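Oxysterol-binding protein homolog 3 (Saccharomyces cerevisiae, PDB 4IC4) carries lipids between membranes through the cytosol in phosphoinositide-coupled directional transport, its OSBP-related domain binding sterols and phospholipids, and helps maintain intracellular sterol distribution. Local coordinates at residues A[26-31]-A[307-312]; A[32-37]-A[294-299]; A[105-110]-A[283-288]; A[166-171]-A[179-184]. All coordinates share one frame; numbering follows the deposited sequence.

Interaction 1. Residues A[26-31]-A[307-312]; sequences KSVTRR and EITEIE
Glu307 reaches with a fully extended side chain (chi1 177°) to the backbone of the 26-31 segment, where its OE1 accepts the N-H of Arg31 at 2.9 Å from N, a nearly straight bond that arrives from above the carboxylate plane. Water 1 gives protons to both Glu307 OE2 and Thr29 O, and water 2 links Thr29 N to Glu310 OE2. The Arg30 guanidinium makes no direct ion pair across the contact: waters 3 and 5 lie in its plane, accept from its NH1 and NH2, and can donate in turn to Glu307 OE1 and Glu312 OE2. Thr309 to Ile311 form an ST turn, Thr309 OG1 accepting from Ile311 N at 3.1 Å. The same hydroxyl donates to Glu312 OE1 at 2.7 Å, and Thr309 N binds that oxygen too, at 2.8 Å. Arg31 lays one guanidinium face over Glu307 CB at its rim, while its N-H groups serve Ala303 O and Glu331 of the adjoining helices. Val28 CG1 meets Ile311 CG1 at 3.6 Å, the two side chains crossing at about a right angle.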
loop_
_atom_site.group_PDB
_atom_site.type_symbol
_atom_site.label_atom_id
_atom_site.label_comp_id
_atom_site.label_asym_id
_atom_site.label_seq_id
_atom_site.Cartn_x
_atom_site.Cartn_y
_atom_site.Cartn_z
ATOM N N LYS A 26 6.715 24.674 4.014
ATOM C CA LYS A 26 6.405 24.950 2.583
ATOM C C LYS A 26 5.278 24.046 2.099
ATOM O O LYS A 26 4.608 23.393 2.900
ATOM C CB LYS A 26 7.649 24.729 1.720
ATOM C CG LYS A 26 8.171 23.299 1.733
ATOM C CD LYS A 26 9.453 23.165 0.922
ATOM C CE LYS A 26 9.237 23.526 -0.540
ATOM N NZ LYS A 26 8.249 22.627 -1.195
ATOM N N SER A 27 5.075 24.007 0.785
ATOM C CA SER A 27 4.023 23.184 0.202
ATOM C C SER A 27 4.175 23.081 -1.310
ATOM O O SER A 27 5.012 23.758 -1.909
ATOM C CB SER A 27 2.655 23.778 0.529
ATOM O OG SER A 27 2.527 25.072 -0.034
ATOM N N VAL A 28 3.361 22.227 -1.924
ATOM C CA VAL A 28 3.403 22.047 -3.368
ATOM C C VAL A 28 2.019 21.772 -3.941
ATOM O O VAL A 28 1.172 21.154 -3.295
ATOM C CB VAL A 28 4.332 20.878 -3.773
ATOM C CG1 VAL A 28 5.744 21.135 -3.279
ATOM C CG2 VAL A 28 3.797 19.572 -3.221
ATOM N N THR A 29 1.803 22.246 -5.160
ATOM C CA THR A 29 0.540 22.043 -5.853
ATOM C C THR A 29 0.594 20.653 -6.471
ATOM O O THR A 29 1.541 20.329 -7.187
ATOM C CB THR A 29 0.352 23.072 -6.982
ATOM O OG1 THR A 29 0.402 24.396 -6.435
ATOM C CG2 THR A 29 -0.985 22.867 -7.677
ATOM N N ARG A 30 -0.409 19.830 -6.185
ATOM C CA ARG A 30 -0.450 18.482 -6.736
ATOM C C ARG A 30 -1.572 18.373 -7.764
ATOM O O ARG A 30 -2.553 19.126 -7.717
ATOM C CB ARG A 30 -0.620 17.459 -5.610
ATOM C CG ARG A 30 0.563 17.464 -4.642
ATOM C CD ARG A 30 0.394 16.470 -3.499
ATOM N NE ARG A 30 1.473 16.609 -2.527
ATOM C CZ ARG A 30 2.717 16.182 -2.716
ATOM N NH1 ARG A 30 3.054 15.571 -3.847
ATOM N NH2 ARG A 30 3.633 16.395 -1.780
ATOM N N ARG A 31 -1.428 17.442 -8.699
ATOM C CA ARG A 31 -2.422 17.288 -9.755
ATOM C C ARG A 31 -3.799 16.838 -9.283
ATOM O O ARG A 31 -4.808 17.264 -9.843
ATOM C CB ARG A 31 -1.893 16.354 -10.855
ATOM C CG ARG A 31 -1.506 14.951 -10.405
ATOM C CD ARG A 31 -0.771 14.219 -11.520
ATOM N NE ARG A 31 -0.562 12.814 -11.192
ATOM C CZ ARG A 31 0.025 11.932 -11.996
ATOM N NH1 ARG A 31 0.478 12.310 -13.184
ATOM N NH2 ARG A 31 0.127 10.665 -11.625
ATOM N N GLU A 307 3.212 11.424 -9.496
ATOM C CA GLU A 307 3.534 12.752 -10.006
ATOM C C GLU A 307 4.911 13.226 -9.557
ATOM O O GLU A 307 5.326 12.996 -8.418
ATOM C CB GLU A 307 2.493 13.783 -9.554
ATOM C CG GLU A 307 2.833 15.206 -10.015
ATOM C CD GLU A 307 1.811 16.251 -9.600
ATOM O OE1 GLU A 307 1.197 16.114 -8.525
ATOM O OE2 GLU A 307 1.638 17.232 -10.353
ATOM N N ILE A 308 5.619 13.881 -10.473
ATOM C CA ILE A 308 6.924 14.445 -10.172
ATOM C C ILE A 308 6.679 15.937 -9.957
ATOM O O ILE A 308 6.263 16.641 -10.879
ATOM C CB ILE A 308 7.915 14.253 -11.345
ATOM C CG1 ILE A 308 8.220 12.765 -11.532
ATOM C CG2 ILE A 308 9.203 15.023 -11.073
ATOM C CD1 ILE A 308 9.107 12.470 -12.723
ATOM N N THR A 309 6.902 16.407 -8.735
ATOM C CA THR A 309 6.717 17.817 -8.415
ATOM C C THR A 309 8.084 18.415 -8.113
ATOM O O THR A 309 9.106 17.744 -8.258
ATOM C CB THR A 309 5.832 18.015 -7.164
ATOM O OG1 THR A 309 6.530 17.536 -6.009
ATOM C CG2 THR A 309 4.507 17.269 -7.311
ATOM N N GLU A 310 8.103 19.671 -7.679
ATOM C CA GLU A 310 9.356 20.338 -7.342
ATOM C C GLU A 310 10.066 19.610 -6.198
ATOM O O GLU A 310 11.259 19.796 -5.974
ATOM C CB GLU A 310 9.077 21.788 -6.937
ATOM C CG GLU A 310 8.149 21.913 -5.742
ATOM C CD GLU A 310 7.673 23.329 -5.513
ATOM O OE1 GLU A 310 8.508 24.197 -5.175
ATOM O OE2 GLU A 310 6.458 23.572 -5.677
ATOM N N ILE A 311 9.330 18.782 -5.467
ATOM C CA ILE A 311 9.932 18.046 -4.365
ATOM C C ILE A 311 10.873 16.975 -4.902
ATOM O O ILE A 311 11.978 16.791 -4.394
ATOM C CB ILE A 311 8.858 17.355 -3.496
ATOM C CG1 ILE A 311 8.016 18.407 -2.773
ATOM C CG2 ILE A 311 9.524 16.413 -2.492
ATOM C CD1 ILE A 311 6.890 17.824 -1.960
ATOM N N GLU A 312 10.434 16.291 -5.953
ATOM C CA GLU A 312 11.208 15.209 -6.548
ATOM C C GLU A 312 12.126 15.588 -7.705
ATOM O O GLU A 312 13.141 14.924 -7.931
ATOM C CB GLU A 312 10.270 14.100 -7.045
ATOM C CG GLU A 312 9.413 13.420 -5.982
ATOM C CD GLU A 312 8.163 14.205 -5.615
ATOM O OE1 GLU A 312 7.763 15.109 -6.383
ATOM O OE2 GLU A 312 7.565 13.908 -4.561
HETATM O O HOH W 1 0.690 19.699 -9.894
HETATM O O HOH W 2 3.741 23.842 -6.218
HETATM O O HOH W 3 1.661 14.712 -6.219
HETATM O O HOH W 4 5.021 14.042 -5.849
HETATM O O HOH W 5 5.922 14.949 -2.676
#

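Interaction 2. Residues A[32-37]-A[294-299]; sequences NDIPEA and KKYGFT
One direct hydrogen bond joins the two backbones: Ala37 N donates to Lys294 O at 2.8 Å, almost along the C=O axis and with an N-H...O angle of 165°. Water 6 bridges beside it, donating to Ala37 O and to the same Lys294 O, so that this carbonyl has a direct and a water partner. Most of the apolar contacts gather on Ile34. Its CG1 occupies the crowded position between backbone N and carbonyl carbon (chi1 53°), which sends CD1 to within 3.4 Å of Phe298 CD2, and the same methyl lies at the edge of the Tyr296 ring, near its plane. Ala37 CB makes an off-centre CH-pi contact with that ring, 4.0 Å from its centroid. Charged side chains touch mainly through their aliphatic parts. Lys295 slides past Ile34 in the opposite direction, its CE 3.4 Å from Asp33 OD1, but NZ is hydrogen-bonded to Ser290 O. Glu36 lies alongside Lys294, pointing the same way, with OE1 3.2 Å from Lys294 CD. A type I' turn, Lys295 to Phe298, presents both rings, which also pack on Glu67 of strand 66-67; Thr299 stands at the N-cap position of helix 300-305, whose Asn304 accepts from Asn32 N.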
loop_
_atom_site.group_PDB
_atom_site.type_symbol
_atom_site.label_atom_id
_atom_site.label_comp_id
_atom_site.label_asym_id
_atom_site.label_seq_id
_atom_site.Cartn_x
_atom_site.Cartn_y
_atom_site.Cartn_z
ATOM N N ASN A 32 -3.844 15.991 -8.258
ATOM C CA ASN A 32 -5.112 15.505 -7.712
ATOM C C ASN A 32 -6.011 14.925 -8.797
ATOM O O ASN A 32 -7.239 14.964 -8.685
ATOM C CB ASN A 32 -5.853 16.646 -7.007
ATOM C CG ASN A 32 -5.067 17.221 -5.848
ATOM O OD1 ASN A 32 -4.632 16.492 -4.959
ATOM N ND2 ASN A 32 -4.883 18.537 -5.850
ATOM N N ASP A 33 -5.397 14.380 -9.840
ATOM C CA ASP A 33 -6.156 13.832 -10.953
ATOM C C ASP A 33 -5.211 13.087 -11.886
ATOM O O ASP A 33 -3.988 13.256 -11.814
ATOM C CB ASP A 33 -6.849 14.989 -11.692
ATOM C CG ASP A 33 -7.805 14.518 -12.771
ATOM O OD1 ASP A 33 -8.535 13.534 -12.546
ATOM O OD2 ASP A 33 -7.837 15.152 -13.847
ATOM N N ILE A 34 -5.782 12.249 -12.744
ATOM C CA ILE A 34 -5.012 11.489 -13.722
ATOM C C ILE A 34 -5.826 11.370 -14.995
ATOM O O ILE A 34 -7.048 11.551 -14.984
ATOM C CB ILE A 34 -4.704 10.042 -13.264
ATOM C CG1 ILE A 34 -6.001 9.337 -12.849
ATOM C CG2 ILE A 34 -3.657 10.049 -12.171
ATOM C CD1 ILE A 34 -5.879 7.828 -12.798
ATOM N N PRO A 35 -5.158 11.069 -16.115
ATOM C CA PRO A 35 -5.884 10.926 -17.380
ATOM C C PRO A 35 -6.811 9.718 -17.277
ATOM O O PRO A 35 -6.539 8.779 -16.528
ATOM C CB PRO A 35 -4.765 10.703 -18.394
ATOM C CG PRO A 35 -3.613 11.461 -17.799
ATOM C CD PRO A 35 -3.703 11.084 -16.340
ATOM N N GLU A 36 -7.912 9.734 -18.020
ATOM C CA GLU A 36 -8.834 8.613 -17.983
ATOM C C GLU A 36 -8.132 7.366 -18.511
ATOM O O GLU A 36 -7.199 7.467 -19.311
ATOM C CB GLU A 36 -10.073 8.916 -18.831
ATOM C CG GLU A 36 -10.969 9.990 -18.239
ATOM C CD GLU A 36 -12.095 10.384 -19.174
ATOM O OE1 GLU A 36 -12.809 9.484 -19.663
ATOM O OE2 GLU A 36 -12.269 11.597 -19.416
ATOM N N ALA A 37 -8.569 6.197 -18.048
ATOM C CA ALA A 37 -7.984 4.936 -18.494
ATOM C C ALA A 37 -8.086 4.898 -20.016
ATOM O O ALA A 37 -9.110 5.275 -20.578
ATOM C CB ALA A 37 -8.738 3.766 -17.881
ATOM N N LYS A 294 -13.960 6.283 -14.599
ATOM C CA LYS A 294 -13.118 6.360 -15.785
ATOM C C LYS A 294 -11.644 6.505 -15.434
ATOM O O LYS A 294 -10.799 6.588 -16.324
ATOM C CB LYS A 294 -13.542 7.549 -16.646
ATOM C CG LYS A 294 -15.004 7.519 -17.068
ATOM C CD LYS A 294 -15.361 8.745 -17.886
ATOM C CE LYS A 294 -16.817 8.711 -18.315
ATOM N NZ LYS A 294 -17.121 7.495 -19.118
ATOM N N LYS A 295 -11.342 6.530 -14.139
ATOM C CA LYS A 295 -9.968 6.693 -13.685
ATOM C C LYS A 295 -9.524 5.676 -12.632
ATOM O O LYS A 295 -8.924 6.042 -11.616
ATOM C CB LYS A 295 -9.773 8.115 -13.156
ATOM C CG LYS A 295 -10.103 9.198 -14.173
ATOM C CD LYS A 295 -9.980 10.590 -13.570
ATOM C CE LYS A 295 -10.467 11.654 -14.543
ATOM N NZ LYS A 295 -11.879 11.417 -14.937
ATOM N N TYR A 296 -9.837 4.405 -12.873
ATOM C CA TYR A 296 -9.436 3.315 -11.986
ATOM C C TYR A 296 -9.969 3.392 -10.557
ATOM O O TYR A 296 -9.538 2.623 -9.700
ATOM C CB TYR A 296 -7.905 3.244 -11.922
ATOM C CG TYR A 296 -7.223 3.139 -13.268
ATOM C CD1 TYR A 296 -7.139 1.916 -13.931
ATOM C CD2 TYR A 296 -6.671 4.262 -13.877
ATOM C CE1 TYR A 296 -6.522 1.810 -15.171
ATOM C CE2 TYR A 296 -6.050 4.170 -15.127
ATOM C CZ TYR A 296 -5.981 2.939 -15.762
ATOM O OH TYR A 296 -5.369 2.826 -16.988
ATOM N N GLY A 297 -10.898 4.305 -10.294
ATOM C CA GLY A 297 -11.430 4.430 -8.947
ATOM C C GLY A 297 -10.414 5.012 -7.976
ATOM O O GLY A 297 -10.551 4.876 -6.762
ATOM N N PHE A 298 -9.398 5.669 -8.525
ATOM C CA PHE A 298 -8.325 6.286 -7.739
ATOM C C PHE A 298 -8.788 7.357 -6.757
ATOM O O PHE A 298 -9.748 8.085 -7.023
ATOM C CB PHE A 298 -7.325 6.984 -8.669
ATOM C CG PHE A 298 -6.205 6.110 -9.171
ATOM C CD1 PHE A 298 -6.292 4.721 -9.159
ATOM C CD2 PHE A 298 -5.069 6.707 -9.715
ATOM C CE1 PHE A 298 -5.260 3.941 -9.687
ATOM C CE2 PHE A 298 -4.041 5.940 -10.242
ATOM C CZ PHE A 298 -4.134 4.558 -10.228
ATOM N N THR A 299 -8.090 7.460 -5.630
ATOM C CA THR A 299 -8.367 8.528 -4.676
ATOM C C THR A 299 -7.454 9.655 -5.157
ATOM O O THR A 299 -6.602 9.444 -6.030
ATOM C CB THR A 299 -7.946 8.188 -3.220
ATOM O OG1 THR A 299 -6.514 8.189 -3.110
ATOM C CG2 THR A 299 -8.491 6.834 -2.800
HETATM O O HOH W 6 -11.496 5.923 -19.357
#

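Interaction 3. Residues A[105-110]-A[283-288]; sequences FLSIYR and WEVGDL
This is a side-chain contact between a 3-10 turn and the chain leaving a strand: residues 105-108 follow helix 94-104, and residues 283-288 run out of the end of strand 281-284 in the OSBP-related domain. Arg110 carries most of it. With CG in the crowded position between backbone N and carbonyl carbon (chi1 59°) and the chain extended to NE, its guanidinium enters between two aliphatic side chains. Val285 CB lies over the centre of one face, 3.8 Å from Arg110 CZ, while Leu288 CD2 covers the opposite face, 3.4 Å from Arg110 NH2 and displaced toward the rim. Ser107 O accepts from both Arg110 N and Arg110 NH1; the latter bond, 2.9 Å long, lies close to the guanidinium plane and ties the arginine tip back to its own turn. Water 7, also in that plane, accepts from Arg110 NH2 at 2.9 Å and can donate to Asp287 O. Nearby, Ser107 CB meets the Trp283 ring at its edge, 3.8 Å from CZ2, and Val285 CG1 at 3.7 Å. The cation is therefore sandwiched between apolar groups on its two faces, and carbonyl and water oxygens, not a carboxylate across the contact, accept N-H groups at its rim.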
loop_
_atom_site.group_PDB
_atom_site.type_symbol
_atom_site.label_atom_id
_atom_site.label_comp_id
_atom_site.label_asym_id
_atom_site.label_seq_id
_atom_site.Cartn_x
_atom_site.Cartn_y
_atom_site.Cartn_z
ATOM N N PHE A 105 -6.768 1.970 5.234
ATOM C CA PHE A 105 -6.273 1.651 3.902
ATOM C C PHE A 105 -7.298 0.911 3.041
ATOM O O PHE A 105 -7.257 0.999 1.813
ATOM C CB PHE A 105 -4.982 0.829 3.982
ATOM C CG PHE A 105 -5.214 -0.635 4.168
ATOM C CD1 PHE A 105 -5.587 -1.144 5.404
ATOM C CD2 PHE A 105 -5.099 -1.509 3.089
ATOM C CE1 PHE A 105 -5.844 -2.502 5.567
ATOM C CE2 PHE A 105 -5.355 -2.872 3.240
ATOM C CZ PHE A 105 -5.729 -3.370 4.484
ATOM N N LEU A 106 -8.212 0.182 3.676
ATOM C CA LEU A 106 -9.225 -0.565 2.933
ATOM C C LEU A 106 -10.106 0.340 2.081
ATOM O O LEU A 106 -10.621 -0.081 1.046
ATOM C CB LEU A 106 -10.119 -1.353 3.893
ATOM C CG LEU A 106 -9.476 -2.522 4.629
ATOM C CD1 LEU A 106 -10.418 -2.996 5.730
ATOM C CD2 LEU A 106 -9.176 -3.647 3.649
ATOM N N SER A 107 -10.260 1.586 2.515
ATOM C CA SER A 107 -11.109 2.550 1.824
ATOM C C SER A 107 -10.765 2.832 0.365
ATOM O O SER A 107 -11.601 3.360 -0.369
ATOM C CB SER A 107 -11.139 3.876 2.598
ATOM O OG SER A 107 -9.862 4.497 2.616
ATOM N N ILE A 108 -9.551 2.502 -0.066
ATOM C CA ILE A 108 -9.200 2.769 -1.460
ATOM C C ILE A 108 -9.992 1.880 -2.413
ATOM O O ILE A 108 -10.018 2.122 -3.616
ATOM C CB ILE A 108 -7.680 2.584 -1.745
ATOM C CG1 ILE A 108 -7.254 1.132 -1.519
ATOM C CG2 ILE A 108 -6.874 3.547 -0.879
ATOM C CD1 ILE A 108 -5.825 0.845 -1.962
ATOM N N TYR A 109 -10.651 0.863 -1.866
ATOM C CA TYR A 109 -11.437 -0.052 -2.683
ATOM C C TYR A 109 -12.931 0.242 -2.605
ATOM O O TYR A 109 -13.744 -0.569 -3.048
ATOM C CB TYR A 109 -11.172 -1.493 -2.245
ATOM C CG TYR A 109 -9.726 -1.897 -2.392
ATOM C CD1 TYR A 109 -9.128 -1.947 -3.647
ATOM C CD2 TYR A 109 -8.944 -2.191 -1.273
ATOM C CE1 TYR A 109 -7.786 -2.276 -3.796
ATOM C CE2 TYR A 109 -7.591 -2.522 -1.409
ATOM C CZ TYR A 109 -7.023 -2.559 -2.678
ATOM O OH TYR A 109 -5.691 -2.860 -2.845
ATOM N N ARG A 110 -13.297 1.399 -2.059
ATOM C CA ARG A 110 -14.714 1.729 -1.949
ATOM C C ARG A 110 -15.373 1.826 -3.317
ATOM O O ARG A 110 -16.522 1.408 -3.482
ATOM C CB ARG A 110 -14.929 3.008 -1.124
ATOM C CG ARG A 110 -14.273 4.293 -1.608
ATOM C CD ARG A 110 -14.483 5.328 -0.504
ATOM N NE ARG A 110 -14.016 6.688 -0.763
ATOM C CZ ARG A 110 -12.746 7.083 -0.707
ATOM N NH1 ARG A 110 -11.783 6.217 -0.425
ATOM N NH2 ARG A 110 -12.448 8.366 -0.868
ATOM N N TRP A 283 -12.585 8.858 12.146
ATOM C CA TRP A 283 -12.005 8.887 10.806
ATOM C C TRP A 283 -13.097 8.909 9.745
ATOM O O TRP A 283 -14.179 8.355 9.942
ATOM C CB TRP A 283 -11.129 7.640 10.608
ATOM C CG TRP A 283 -10.808 7.312 9.169
ATOM C CD1 TRP A 283 -9.841 7.882 8.389
ATOM C CD2 TRP A 283 -11.478 6.353 8.339
ATOM N NE1 TRP A 283 -9.868 7.339 7.129
ATOM C CE2 TRP A 283 -10.863 6.399 7.067
ATOM C CE3 TRP A 283 -12.539 5.460 8.544
ATOM C CZ2 TRP A 283 -11.272 5.585 6.005
ATOM C CZ3 TRP A 283 -12.948 4.651 7.489
ATOM C CH2 TRP A 283 -12.314 4.719 6.234
ATOM N N GLU A 284 -12.795 9.546 8.617
ATOM C CA GLU A 284 -13.715 9.638 7.490
ATOM C C GLU A 284 -12.883 9.595 6.212
ATOM O O GLU A 284 -11.756 10.083 6.192
ATOM C CB GLU A 284 -14.498 10.954 7.532
ATOM C CG GLU A 284 -15.358 11.151 8.763
ATOM C CD GLU A 284 -15.947 12.546 8.826
ATOM O OE1 GLU A 284 -15.161 13.514 8.901
ATOM O OE2 GLU A 284 -17.190 12.676 8.798
ATOM N N VAL A 285 -13.436 9.015 5.155
ATOM C CA VAL A 285 -12.711 8.936 3.892
ATOM C C VAL A 285 -12.521 10.320 3.288
ATOM O O VAL A 285 -13.259 11.260 3.598
ATOM C CB VAL A 285 -13.446 8.048 2.855
ATOM C CG1 VAL A 285 -13.563 6.622 3.377
ATOM C CG2 VAL A 285 -14.821 8.622 2.545
ATOM N N GLY A 286 -11.509 10.437 2.436
ATOM C CA GLY A 286 -11.236 11.692 1.770
ATOM C C GLY A 286 -11.947 11.705 0.431
ATOM O O GLY A 286 -13.023 11.123 0.281
ATOM N N ASP A 287 -11.337 12.347 -0.554
ATOM C CA ASP A 287 -11.942 12.436 -1.874
ATOM C C ASP A 287 -11.333 11.507 -2.912
ATOM O O ASP A 287 -10.173 11.101 -2.813
ATOM C CB ASP A 287 -11.847 13.867 -2.405
ATOM C CG ASP A 287 -12.493 14.881 -1.481
ATOM O OD1 ASP A 287 -13.619 14.626 -1.012
ATOM O OD2 ASP A 287 -11.876 15.935 -1.232
ATOM N N LEU A 288 -12.144 11.177 -3.908
ATOM C CA LEU A 288 -11.709 10.365 -5.030
ATOM C C LEU A 288 -11.522 11.382 -6.144
ATOM O O LEU A 288 -11.976 12.523 -6.031
ATOM C CB LEU A 288 -12.795 9.368 -5.441
ATOM C CG LEU A 288 -13.153 8.264 -4.445
ATOM C CD1 LEU A 288 -14.224 7.366 -5.045
ATOM C CD2 LEU A 288 -11.909 7.455 -4.104
HETATM O O HOH W 7 -9.819 9.448 -0.335
#

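Interaction 4. Residues A[166-171]-A[179-184]; sequences VTPSQK and LNNEGI
Four backbone hydrogen bonds join the strands as two reciprocal pairs. Thr167 N donates to Glu182 O at 2.9 Å and Glu182 N returns a bond of 2.9 Å to Thr167 O; Ser169 N donates to Asn180 O at 2.7 Å, and Asn180 N to Ser169 O at 3.0 Å. The N-H groups of Thr167 and Ser169 lie in the plane of the carbonyls they meet, whereas the two returning donors come from above theirs. Between these hydrogen-bonded pairs, Pro168 faces Asn181 in a non-hydrogen-bonded pair, as suits a residue with no N-H to give, and its CA instead approaches Asn180 O at 3.3 Å. On the sheet face shared by Thr167, Ser169, Asn180 and Glu182, the Glu182 chain extends beyond CG and leans across Thr167 O toward Ser169, while Ser169 OG sits 3.4 Å from Asn180 CB. Thr167 OG1 is hydrogen-bonded to Pro149 O, just ahead of neighbouring strand 150-157. On the other face Asn181 lies between two neighbours: its CB meets Val166 CG2 at 3.6 Å, and ND2 rests 3.6 Å from Pro168 CG. Val166 CG2, anti to its backbone N, also packs close to Glu182 O. The strands run at 160° to one another as the arms of a beta hairpin, 160-172 with 177-189, within the antiparallel strands of the OSBP-related domain's beta barrel.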
loop_
_atom_site.group_PDB
_atom_site.type_symbol
_atom_site.label_atom_id
_atom_site.label_comp_id
_atom_site.label_asym_id
_atom_site.label_seq_id
_atom_site.Cartn_x
_atom_site.Cartn_y
_atom_site.Cartn_z
ATOM N N VAL A 166 6.934 -6.619 3.747
ATOM C CA VAL A 166 5.753 -7.334 3.301
ATOM C C VAL A 166 5.849 -8.124 2.006
ATOM O O VAL A 166 6.545 -7.742 1.060
ATOM C CB VAL A 166 4.591 -6.333 3.181
ATOM C CG1 VAL A 166 4.944 -5.262 2.152
ATOM C CG2 VAL A 166 3.321 -7.035 2.783
ATOM N N THR A 167 5.124 -9.233 1.982
ATOM C CA THR A 167 5.046 -10.100 0.820
ATOM C C THR A 167 3.573 -10.331 0.529
ATOM O O THR A 167 2.884 -10.987 1.312
ATOM C CB THR A 167 5.706 -11.469 1.074
ATOM O OG1 THR A 167 7.124 -11.304 1.176
ATOM C CG2 THR A 167 5.396 -12.434 -0.074
ATOM N N PRO A 168 3.060 -9.768 -0.576
ATOM C CA PRO A 168 1.647 -9.969 -0.906
ATOM C C PRO A 168 1.458 -11.430 -1.290
ATOM O O PRO A 168 2.359 -12.044 -1.859
ATOM C CB PRO A 168 1.428 -9.031 -2.091
ATOM C CG PRO A 168 2.429 -7.929 -1.840
ATOM C CD PRO A 168 3.651 -8.705 -1.411
ATOM N N SER A 169 0.302 -11.993 -0.965
ATOM C CA SER A 169 0.037 -13.384 -1.306
ATOM C C SER A 169 -1.397 -13.514 -1.785
ATOM O O SER A 169 -2.245 -12.678 -1.471
ATOM C CB SER A 169 0.264 -14.294 -0.096
ATOM O OG SER A 169 -0.761 -14.132 0.865
ATOM N N GLN A 170 -1.658 -14.571 -2.542
ATOM C CA GLN A 170 -2.985 -14.811 -3.084
ATOM C C GLN A 170 -3.236 -16.296 -3.296
ATOM O O GLN A 170 -2.325 -17.051 -3.640
ATOM C CB GLN A 170 -3.128 -14.072 -4.413
ATOM C CG GLN A 170 -1.973 -14.340 -5.363
ATOM C CD GLN A 170 -2.010 -13.470 -6.601
ATOM O OE1 GLN A 170 -1.085 -13.493 -7.411
ATOM N NE2 GLN A 170 -3.082 -12.701 -6.756
ATOM N N LYS A 171 -4.482 -16.704 -3.089
ATOM C CA LYS A 171 -4.891 -18.093 -3.258
ATOM C C LYS A 171 -6.380 -18.122 -3.564
ATOM O O LYS A 171 -7.189 -17.634 -2.773
ATOM C CB LYS A 171 -4.610 -18.896 -1.984
ATOM C CG LYS A 171 -3.134 -19.112 -1.684
ATOM C CD LYS A 171 -2.468 -19.959 -2.758
ATOM C CE LYS A 171 -0.974 -20.101 -2.509
ATOM N NZ LYS A 171 -0.683 -20.731 -1.191
ATOM N N LEU A 179 -6.720 -12.366 -0.730
ATOM C CA LEU A 179 -5.560 -11.491 -0.832
ATOM C C LEU A 179 -5.042 -11.178 0.562
ATOM O O LEU A 179 -5.815 -10.846 1.465
ATOM C CB LEU A 179 -5.924 -10.184 -1.538
ATOM C CG LEU A 179 -6.446 -10.242 -2.974
ATOM C CD1 LEU A 179 -7.822 -10.875 -2.997
ATOM C CD2 LEU A 179 -6.511 -8.835 -3.547
ATOM N N ASN A 180 -3.732 -11.297 0.739
ATOM C CA ASN A 180 -3.116 -11.007 2.024
ATOM C C ASN A 180 -1.776 -10.327 1.841
ATOM O O ASN A 180 -1.121 -10.471 0.810
ATOM C CB ASN A 180 -2.891 -12.286 2.837
ATOM C CG ASN A 180 -4.184 -12.921 3.308
ATOM O OD1 ASN A 180 -4.835 -13.653 2.569
ATOM N ND2 ASN A 180 -4.563 -12.634 4.547
ATOM N N ASN A 181 -1.390 -9.562 2.852
ATOM C CA ASN A 181 -0.097 -8.900 2.874
ATOM C C ASN A 181 0.570 -9.562 4.068
ATOM O O ASN A 181 0.187 -9.310 5.213
ATOM C CB ASN A 181 -0.240 -7.398 3.124
ATOM C CG ASN A 181 -0.274 -6.583 1.842
ATOM O OD1 ASN A 181 -0.573 -5.391 1.867
ATOM N ND2 ASN A 181 0.044 -7.218 0.718
ATOM N N GLU A 182 1.537 -10.434 3.808
ATOM C CA GLU A 182 2.231 -11.127 4.884
ATOM C C GLU A 182 3.318 -10.222 5.436
ATOM O O GLU A 182 4.227 -9.804 4.713
ATOM C CB GLU A 182 2.842 -12.435 4.374
ATOM C CG GLU A 182 1.844 -13.329 3.650
ATOM C CD GLU A 182 2.435 -14.665 3.225
ATOM O OE1 GLU A 182 3.653 -14.732 2.957
ATOM O OE2 GLU A 182 1.668 -15.650 3.142
ATOM N N GLY A 183 3.225 -9.922 6.724
ATOM C CA GLY A 183 4.205 -9.058 7.344
ATOM C C GLY A 183 3.554 -8.203 8.406
ATOM O O GLY A 183 2.382 -7.830 8.295
ATOM N N ILE A 184 4.318 -7.889 9.441
ATOM C CA ILE A 184 3.804 -7.083 10.534
ATOM C C ILE A 184 4.161 -5.611 10.386
ATOM O O ILE A 184 5.315 -5.264 10.146
ATOM C CB ILE A 184 4.352 -7.583 11.890
ATOM C CG1 ILE A 184 3.931 -9.036 12.114
ATOM C CG2 ILE A 184 3.837 -6.702 13.019
ATOM C CD1 ILE A 184 4.444 -9.630 13.404
#

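In the fold
The four contacts nest along the chain: 26-31 with 307-312 encloses interaction 2, which encloses interaction 3, which in turn encloses the local hairpin of interaction 4. Interactions 1 and 2 continue one N-terminal segment, their centres 18 Å apart, and their partner segments flank helix 300-305. Interactions 2 and 3 touch, Thr299 CG2 packing on Leu288 CD2. Interaction 4 lies on the opposite side of the chain's centre from interactions 1 and 2, its centre about 31 Å from that of interaction 1, while interactions 3 and 4 both reach the barrel strands. Interactions 1 and 2 thus fasten the N-terminal segment to the chain that follows strand 281-284, against the barrel in which the domain carries its lipid.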